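QdtA (Thermoanaerobacterium thermosaccharolyticum, PDB 4ZU5) is a WxcM-like protein of the cupin clan, a two-chain assembly of beta-rich subunits, modelled here with thymidine bound. Local coordinates at residues 27-32 against 57-62. Numbering follows the deposited sequence.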
# COMPACT_ATOMS: atom_id res chain seq x y z
N ILE A 27 12.14 8.92 3.09
CA ILE A 27 12.55 8.71 4.48
C ILE A 27 12.66 7.21 4.72
O ILE A 27 13.77 6.70 4.80
CB ILE A 27 11.57 9.39 5.49
CG1 ILE A 27 11.63 10.94 5.27
CG2 ILE A 27 11.90 8.99 6.91
CD1 ILE A 27 10.56 11.77 5.96
N ASP A 28 11.56 6.46 4.70
CA ASP A 28 11.65 5.04 4.98
C ASP A 28 12.13 4.23 3.77
O ASP A 28 12.55 3.08 3.90
CB ASP A 28 10.29 4.56 5.47
CG ASP A 28 9.88 5.24 6.76
OD1 ASP A 28 9.02 6.15 6.71
OD2 ASP A 28 10.53 4.95 7.80
N ILE A 29 11.96 4.82 2.59
CA ILE A 29 12.44 4.29 1.33
C ILE A 29 13.12 5.45 0.61
O ILE A 29 12.84 6.64 0.88
CB ILE A 29 11.31 3.75 0.46
CG1 ILE A 29 10.19 4.77 0.23
CG2 ILE A 29 10.70 2.51 1.13
CD1 ILE A 29 9.16 4.38 -0.79
N PRO A 30 14.06 5.12 -0.26
CA PRO A 30 14.88 6.13 -0.86
C PRO A 30 14.26 6.97 -1.98
O PRO A 30 14.88 7.96 -2.34
CB PRO A 30 16.12 5.34 -1.33
CG PRO A 30 15.61 3.94 -1.53
CD PRO A 30 14.62 3.76 -0.42
N PHE A 31 12.99 6.75 -2.38
CA PHE A 31 12.39 7.48 -3.50
C PHE A 31 11.02 8.03 -3.13
O PHE A 31 10.48 7.62 -2.13
CB PHE A 31 12.32 6.58 -4.75
CG PHE A 31 11.61 5.26 -4.55
CD1 PHE A 31 10.24 5.16 -4.67
CD2 PHE A 31 12.33 4.09 -4.34
CE1 PHE A 31 9.61 3.94 -4.53
CE2 PHE A 31 11.71 2.88 -4.22
CZ PHE A 31 10.35 2.79 -4.27
N ASP A 32 10.48 8.97 -3.89
CA ASP A 32 9.09 9.41 -3.70
C ASP A 32 8.18 8.40 -4.35
O ASP A 32 8.47 7.89 -5.44
CB ASP A 32 8.78 10.73 -4.40
CG ASP A 32 9.39 11.92 -3.70
OD1 ASP A 32 8.99 12.19 -2.55
OD2 ASP A 32 10.25 12.57 -4.34
N HIS A 57 12.34 2.02 -9.69
CA HIS A 57 12.78 1.49 -8.41
C HIS A 57 11.46 1.16 -7.73
O HIS A 57 10.48 1.88 -7.92
CB HIS A 57 13.62 2.51 -7.62
CG HIS A 57 14.92 2.87 -8.28
ND1 HIS A 57 16.14 2.37 -7.87
CD2 HIS A 57 15.19 3.74 -9.28
CE1 HIS A 57 17.09 2.84 -8.67
NE2 HIS A 57 16.53 3.65 -9.54
N GLN A 58 11.42 0.03 -7.03
CA GLN A 58 10.22 -0.49 -6.42
C GLN A 58 10.58 -1.06 -5.07
O GLN A 58 11.72 -1.50 -4.86
CB GLN A 58 9.75 -1.67 -7.27
CG GLN A 58 9.19 -1.27 -8.61
CD GLN A 58 8.41 -2.43 -9.23
OE1 GLN A 58 8.76 -3.60 -9.08
NE2 GLN A 58 7.32 -2.11 -9.87
N VAL A 59 9.58 -1.14 -4.20
CA VAL A 59 9.64 -1.89 -2.97
C VAL A 59 8.41 -2.77 -2.92
O VAL A 59 7.31 -2.29 -3.01
CB VAL A 59 9.70 -0.95 -1.78
CG1 VAL A 59 9.55 -1.66 -0.45
CG2 VAL A 59 11.05 -0.21 -1.78
N LEU A 60 8.63 -4.05 -2.68
CA LEU A 60 7.54 -5.00 -2.56
C LEU A 60 7.32 -5.35 -1.10
O LEU A 60 8.28 -5.57 -0.34
CB LEU A 60 7.88 -6.29 -3.33
CG LEU A 60 7.68 -6.34 -4.85
CD1 LEU A 60 8.38 -5.19 -5.58
CD2 LEU A 60 8.16 -7.65 -5.46
N ILE A 61 6.07 -5.48 -0.69
CA ILE A 61 5.76 -5.81 0.72
C ILE A 61 4.55 -6.73 0.77
O ILE A 61 3.53 -6.47 0.14
CB ILE A 61 5.40 -4.54 1.56
CG1 ILE A 61 6.36 -3.40 1.25
CG2 ILE A 61 5.34 -4.83 3.06
CD1 ILE A 61 5.73 -2.03 1.33
N CYS A 62 4.67 -7.80 1.55
CA CYS A 62 3.57 -8.76 1.69
C CYS A 62 2.82 -8.47 2.97
O CYS A 62 3.42 -8.54 4.06
CB CYS A 62 4.11 -10.17 1.68
SG CYS A 62 2.76 -11.31 2.03
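F31 lays its ring against the start of strand 58-64, meeting H57, Q58 and V59 from a loop that has no regular structure of its own. CB points at the strand, and chi1 of 54° sets CG between the backbone N and the carbonyl carbon. CD2 reaches CB of H57 at 3.9 Å; CE2 touches the same CB, the carbonyl carbon of H57 and CG2 of V59, while CE1 approaches the H57 oxygen. CZ meets three residues, the closest atom being the carbonyl O of H57 at 3.8 Å; CA of Q58 and CG2 of V59 follow, both oblique to the ring. The H57 oxygen sits over one ring face, displaced toward the rim, while CD1 of I29 covers the opposite face 3.8 Å above the plane. A broad, flat phenyl suits this place because it can cover backbone and CB atoms while taking the CD1 end of an isoleucine on its other face. Nearby along the loop, I29 sends CG2 to CG2 of V59 at 4.0 Å; two beta-branched residues offer such methyls close to their main chains. No hydrogen bond joins the segments: H57 ND1 bonds to the hydroxyl of Y90, and the two-ended amide of Q58, pointing away from the loop, accepts from NH1 of R97 through OE1 and bonds through NE2 to the hydroxyl of Y37. The Q58 side chain is about 7 Å from thymidine, near but not touching. The loop between strands 18-24 and 35-40 thus covers one side of this central strand's first residues, in an antiparallel sheet consistent with the clan's jelly-roll cupin fold.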